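Local coordinates for probable quinone reductase Qor (NADPH:quinone reductase) (Zeta-crystallin homolog protein) (Mycobacterium tuberculosis, PDB 4RVU) that binds NADPH and probably passes its electrons on to quinones, as a zeta-crystallin-like quinone reductase, at residues E39-N44 against S65-T70; T119-A124 against V301-R306. All coordinates share one frame; numbering follows the deposited sequence.

Contact 1: residues E39-N44 against S65-T70; sequences EAIGVN and SEVCGT
Asn44 and Glu66 cross at about a right angle, the amide and carboxylate planes 27° apart. Glu66 CG lies anti to its backbone N (chi1 -174°), and the extended chain passes over the CA of Gly42 to bring OE1 to Asn44 ND2 at 2.9 Å. OE1 sits in the amide plane, whereas the N-H meets the carboxylate from above its plane. Lys129 NZ binds both Glu66 OE1 and Asn44 OD1, and the backbone N of Leu128 holds Glu66 OE2; with a lysine so near, Glu66 is probably ionised. This network fixes Asn44, whose side chain lies about 4 Å from the bound NADPH. The contact belongs to the antiparallel pairing of strands 40-42 and 67-74 in the sheet of the GroES-like domain. A classic beta bulge interrupts it: Cys68 O accepts from both Glu39 N (2.8 Å) and Ala40 N (3.1 Å), while Cys68 N donates to Ala40 O almost straight along the C=O axis. On one face Ile41 CG1 approaches Val67 CG2 at 4.3 Å; the other carries Ala40 and Cys68. At the far end Glu39 and Thr70 cross, Glu39 OE2 and Thr70 OG1 sharing one water, with Glu39 OE1 bound to Ser120 OG.

Contact 2: residues T119-A124 against V301-R306; sequences TSEVAA and VAVGGR
The first turn of helix 120-140 packs across residues 301-306, which lead into strand 303-308; this strand joins the sheet of the GroES-like domain through its parallel neighbour, strand 327-331. The short helix and strand segments cross at 103°, their axes 9.0 Å apart. Thr119, just ahead of the helix, is its N-cap, and its OG1 accepts from Val122 N.

The ionic part is a salt bridge between Glu121 and Arg306, whose side chains meet at about a right angle. Glu121 leaves the helix with CG beside its backbone N (chi1 -79°) and stays extended to the carboxylate. Arg306, extended from CG to NE, presents the NE side of its guanidinium, so that the grip is side-on: NE donates to Glu121 OE2 at 2.8 Å and NH2 to Glu121 OE1 at 3.1 Å, with a weak third bond from NE to OE1. Both oxygens of these two main bonds lie near the guanidinium plane, but they are approached from above the carboxylate plane, the two groups being turned 42° apart.

The apolar part is made by valines. Val303 CG2 reaches Glu121 CB at 3.9 Å and Val122 CG2 at 4.1 Å, while Val122 CG1 leans over the carbonyl O of Val301. Val329 and Leu331 of the neighbouring strand add further side-chain contacts, with Val303 and Arg306 respectively. The other branch of Val303, CG1, packs on a face of the Arg306 guanidinium, 3.7 Å above the plane and over its centre.

Contact 1 is buried and contact 2 lies at the surface, although their centres are only 10 Å apart and both reach the same sheet. In contact 1 two strands pair side by side, so backbone bonds dominate; its buried carboxylate is satisfied by several polar partners, and Asn44 is the residue that lies near the cofactor. Contact 2 sets a helix against a strand, and side chains do most of the joining: valine packing together with an ion pair to an exposed arginine. Segment 119-124, with the start of helix 120-140, also touches contact 1: Cys68 SG lies 3.5 Å from Ser120 CA, and Ala124 CB packs on the carbonyl O of Ala40.

Contact 1: residues E39-N44 against S65-T70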
loop_
_atom_site.group_PDB
_atom_site.type_symbol
_atom_site.label_atom_id
_atom_site.label_comp_id
_atom_site.label_asym_id
_atom_site.label_seq_id
_atom_site.Cartn_x
_atom_site.Cartn_y
_atom_site.Cartn_z
ATOM N N GLU A 39 11.328 31.156 -18.995
ATOM C CA GLU A 39 10.787 31.217 -20.353
ATOM C C GLU A 39 9.374 30.652 -20.404
ATOM O O GLU A 39 8.535 31.102 -21.189
ATOM C CB GLU A 39 11.710 30.486 -21.335
ATOM C CG GLU A 39 13.035 31.214 -21.510
ATOM C CD GLU A 39 13.996 30.522 -22.450
ATOM O OE1 GLU A 39 13.682 29.431 -22.969
ATOM O OE2 GLU A 39 15.084 31.086 -22.665
ATOM N N ALA A 40 9.112 29.652 -19.569
ATOM C CA ALA A 40 7.774 29.082 -19.441
ATOM C C ALA A 40 7.619 28.533 -18.026
ATOM O O ALA A 40 8.550 27.956 -17.467
ATOM C CB ALA A 40 7.547 27.986 -20.477
ATOM N N ILE A 41 6.439 28.711 -17.451
ATOM C CA ILE A 41 6.218 28.365 -16.048
ATOM C C ILE A 41 5.098 27.347 -15.962
ATOM O O ILE A 41 4.019 27.564 -16.500
ATOM C CB ILE A 41 5.853 29.630 -15.257
ATOM C CG1 ILE A 41 7.027 30.609 -15.283
ATOM C CG2 ILE A 41 5.487 29.301 -13.806
ATOM C CD1 ILE A 41 6.614 32.042 -15.060
ATOM N N GLY A 42 5.339 26.234 -15.272
ATOM C CA GLY A 42 4.336 25.188 -15.196
ATOM C C GLY A 42 3.240 25.519 -14.198
ATOM O O GLY A 42 3.495 26.096 -13.144
ATOM N N VAL A 43 2.011 25.166 -14.544
ATOM C CA VAL A 43 0.898 25.244 -13.602
ATOM C C VAL A 43 0.584 23.835 -13.100
ATOM O O VAL A 43 0.492 22.890 -13.888
ATOM C CB VAL A 43 -0.343 25.897 -14.249
ATOM C CG1 VAL A 43 -1.532 25.876 -13.289
ATOM C CG2 VAL A 43 -0.022 27.333 -14.637
ATOM N N ASN A 44 0.448 23.687 -11.786
ATOM C CA ASN A 44 0.176 22.369 -11.212
ATOM C C ASN A 44 -0.936 22.432 -10.195
ATOM O O ASN A 44 -1.081 23.438 -9.511
ATOM C CB ASN A 44 1.448 21.804 -10.586
ATOM C CG ASN A 44 2.484 21.485 -11.630
ATOM O OD1 ASN A 44 2.372 20.468 -12.328
ATOM N ND2 ASN A 44 3.471 22.370 -11.789
ATOM N N SER A 65 6.298 25.845 -8.384
ATOM C CA SER A 65 7.580 25.146 -8.299
ATOM C C SER A 65 8.137 24.650 -9.630
ATOM O O SER A 65 9.243 24.115 -9.670
ATOM C CB SER A 65 7.509 23.984 -7.294
ATOM O OG SER A 65 6.782 22.886 -7.807
ATOM N N GLU A 66 7.396 24.827 -10.718
ATOM C CA GLU A 66 7.851 24.308 -12.010
ATOM C C GLU A 66 8.213 25.446 -12.962
ATOM O O GLU A 66 7.406 26.339 -13.207
ATOM C CB GLU A 66 6.791 23.387 -12.635
ATOM C CG GLU A 66 7.240 22.679 -13.922
ATOM C CD GLU A 66 6.213 21.673 -14.465
ATOM O OE1 GLU A 66 4.999 21.826 -14.203
ATOM O OE2 GLU A 66 6.631 20.715 -15.155
ATOM N N VAL A 67 9.441 25.425 -13.477
ATOM C CA VAL A 67 9.906 26.481 -14.388
ATOM C C VAL A 67 10.890 25.918 -15.393
ATOM O O VAL A 67 11.671 25.034 -15.073
ATOM C CB VAL A 67 10.572 27.652 -13.630
ATOM C CG1 VAL A 67 11.821 27.179 -12.903
ATOM C CG2 VAL A 67 10.924 28.822 -14.575
ATOM N N CYS A 68 10.827 26.419 -16.621
ATOM C CA CYS A 68 11.895 26.193 -17.584
ATOM C C CYS A 68 12.423 27.556 -18.002
ATOM O O CYS A 68 11.642 28.474 -18.267
ATOM C CB CYS A 68 11.371 25.445 -18.809
ATOM S SG CYS A 68 12.607 25.299 -20.124
ATOM N N GLY A 69 13.744 27.707 -18.031
ATOM C CA GLY A 69 14.336 28.944 -18.520
ATOM C C GLY A 69 15.843 28.847 -18.573
ATOM O O GLY A 69 16.393 27.750 -18.538
ATOM N N THR A 70 16.523 29.990 -18.651
ATOM C CA THR A 70 17.972 29.970 -18.787
ATOM C C THR A 70 18.652 30.280 -17.465
ATOM O O THR A 70 18.145 31.070 -16.666
ATOM C CB THR A 70 18.463 30.954 -19.882
ATOM O OG1 THR A 70 17.849 32.232 -19.678
ATOM C CG2 THR A 70 18.093 30.431 -21.258
HETATM O O HOH W 1 15.832 33.241 -21.162
HETATM O O HOH W 2 4.099 24.678 -10.019
HETATM O O HOH W 3 5.305 26.824 -11.389
#

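Contact 2: residues T119-A124 against V301-R306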
loop_
_atom_site.group_PDB
_atom_site.type_symbol
_atom_site.label_atom_id
_atom_site.label_comp_id
_atom_site.label_asym_id
_atom_site.label_seq_id
_atom_site.Cartn_x
_atom_site.Cartn_y
_atom_site.Cartn_z
ATOM N N THR A 119 11.243 22.447 -26.736
ATOM C CA THR A 119 10.985 23.852 -26.438
ATOM C C THR A 119 10.797 24.058 -24.948
ATOM O O THR A 119 10.502 23.119 -24.191
ATOM C CB THR A 119 9.732 24.412 -27.136
ATOM O OG1 THR A 119 8.572 23.746 -26.624
ATOM C CG2 THR A 119 9.806 24.235 -28.648
ATOM N N SER A 120 10.963 25.302 -24.524
ATOM C CA SER A 120 10.828 25.627 -23.109
ATOM C C SER A 120 9.387 25.421 -22.638
ATOM O O SER A 120 9.167 24.976 -21.511
ATOM C CB SER A 120 11.303 27.054 -22.857
ATOM O OG SER A 120 12.679 27.180 -23.191
ATOM N N GLU A 121 8.413 25.727 -23.498
ATOM C CA GLU A 121 7.004 25.492 -23.175
ATOM C C GLU A 121 6.707 24.018 -22.946
ATOM O O GLU A 121 6.002 23.652 -21.998
ATOM C CB GLU A 121 6.099 25.957 -24.316
ATOM C CG GLU A 121 5.836 27.438 -24.380
ATOM C CD GLU A 121 4.849 27.760 -25.483
ATOM O OE1 GLU A 121 4.690 26.924 -26.402
ATOM O OE2 GLU A 121 4.244 28.847 -25.438
ATOM N N VAL A 122 7.227 23.163 -23.825
ATOM C CA VAL A 122 7.040 21.721 -23.650
ATOM C C VAL A 122 7.732 21.226 -22.380
ATOM O O VAL A 122 7.159 20.451 -21.623
ATOM C CB VAL A 122 7.505 20.932 -24.892
ATOM C CG1 VAL A 122 7.549 19.446 -24.596
ATOM C CG2 VAL A 122 6.550 21.204 -26.062
ATOM N N ALA A 123 8.950 21.692 -22.122
ATOM C CA ALA A 123 9.659 21.312 -20.896
ATOM C C ALA A 123 8.868 21.670 -19.631
ATOM O O ALA A 123 8.797 20.880 -18.682
ATOM C CB ALA A 123 11.053 21.948 -20.862
ATOM N N ALA A 124 8.265 22.853 -19.609
ATOM C CA ALA A 124 7.501 23.296 -18.432
ATOM C C ALA A 124 6.124 22.668 -18.403
ATOM O O ALA A 124 5.392 22.788 -17.410
ATOM C CB ALA A 124 7.388 24.824 -18.395
ATOM N N VAL A 301 4.255 15.350 -25.163
ATOM C CA VAL A 301 3.633 16.255 -24.204
ATOM C C VAL A 301 3.211 17.521 -24.914
ATOM O O VAL A 301 4.055 18.328 -25.304
ATOM C CB VAL A 301 4.573 16.602 -23.050
ATOM C CG1 VAL A 301 3.878 17.554 -22.071
ATOM C CG2 VAL A 301 5.017 15.328 -22.324
ATOM N N ALA A 302 1.907 17.694 -25.097
ATOM C CA ALA A 302 1.396 18.866 -25.806
ATOM C C ALA A 302 1.266 20.018 -24.822
ATOM O O ALA A 302 1.107 19.799 -23.620
ATOM C CB ALA A 302 0.053 18.559 -26.439
ATOM N N VAL A 303 1.347 21.245 -25.318
ATOM C CA VAL A 303 1.055 22.394 -24.465
ATOM C C VAL A 303 -0.449 22.632 -24.532
ATOM O O VAL A 303 -0.953 23.130 -25.542
ATOM C CB VAL A 303 1.809 23.653 -24.927
ATOM C CG1 VAL A 303 1.508 24.823 -23.993
ATOM C CG2 VAL A 303 3.307 23.379 -24.973
ATOM N N GLY A 304 -1.166 22.274 -23.469
ATOM C CA GLY A 304 -2.628 22.278 -23.497
ATOM C C GLY A 304 -3.285 23.638 -23.323
ATOM O O GLY A 304 -4.444 23.835 -23.690
ATOM N N GLY A 305 -2.552 24.588 -22.763
ATOM C CA GLY A 305 -3.093 25.927 -22.611
ATOM C C GLY A 305 -1.998 26.877 -22.206
ATOM O O GLY A 305 -1.036 26.468 -21.560
ATOM N N ARG A 306 -2.153 28.144 -22.578
ATOM C CA ARG A 306 -1.153 29.170 -22.300
ATOM C C ARG A 306 -1.828 30.412 -21.738
ATOM O O ARG A 306 -2.893 30.813 -22.212
ATOM C CB ARG A 306 -0.440 29.573 -23.590
ATOM C CG ARG A 306 0.298 28.467 -24.286
ATOM C CD ARG A 306 0.853 28.963 -25.609
ATOM N NE ARG A 306 1.670 27.953 -26.271
ATOM C CZ ARG A 306 1.181 26.998 -27.059
ATOM N NH1 ARG A 306 -0.130 26.918 -27.274
ATOM N NH2 ARG A 306 1.998 26.118 -27.629
#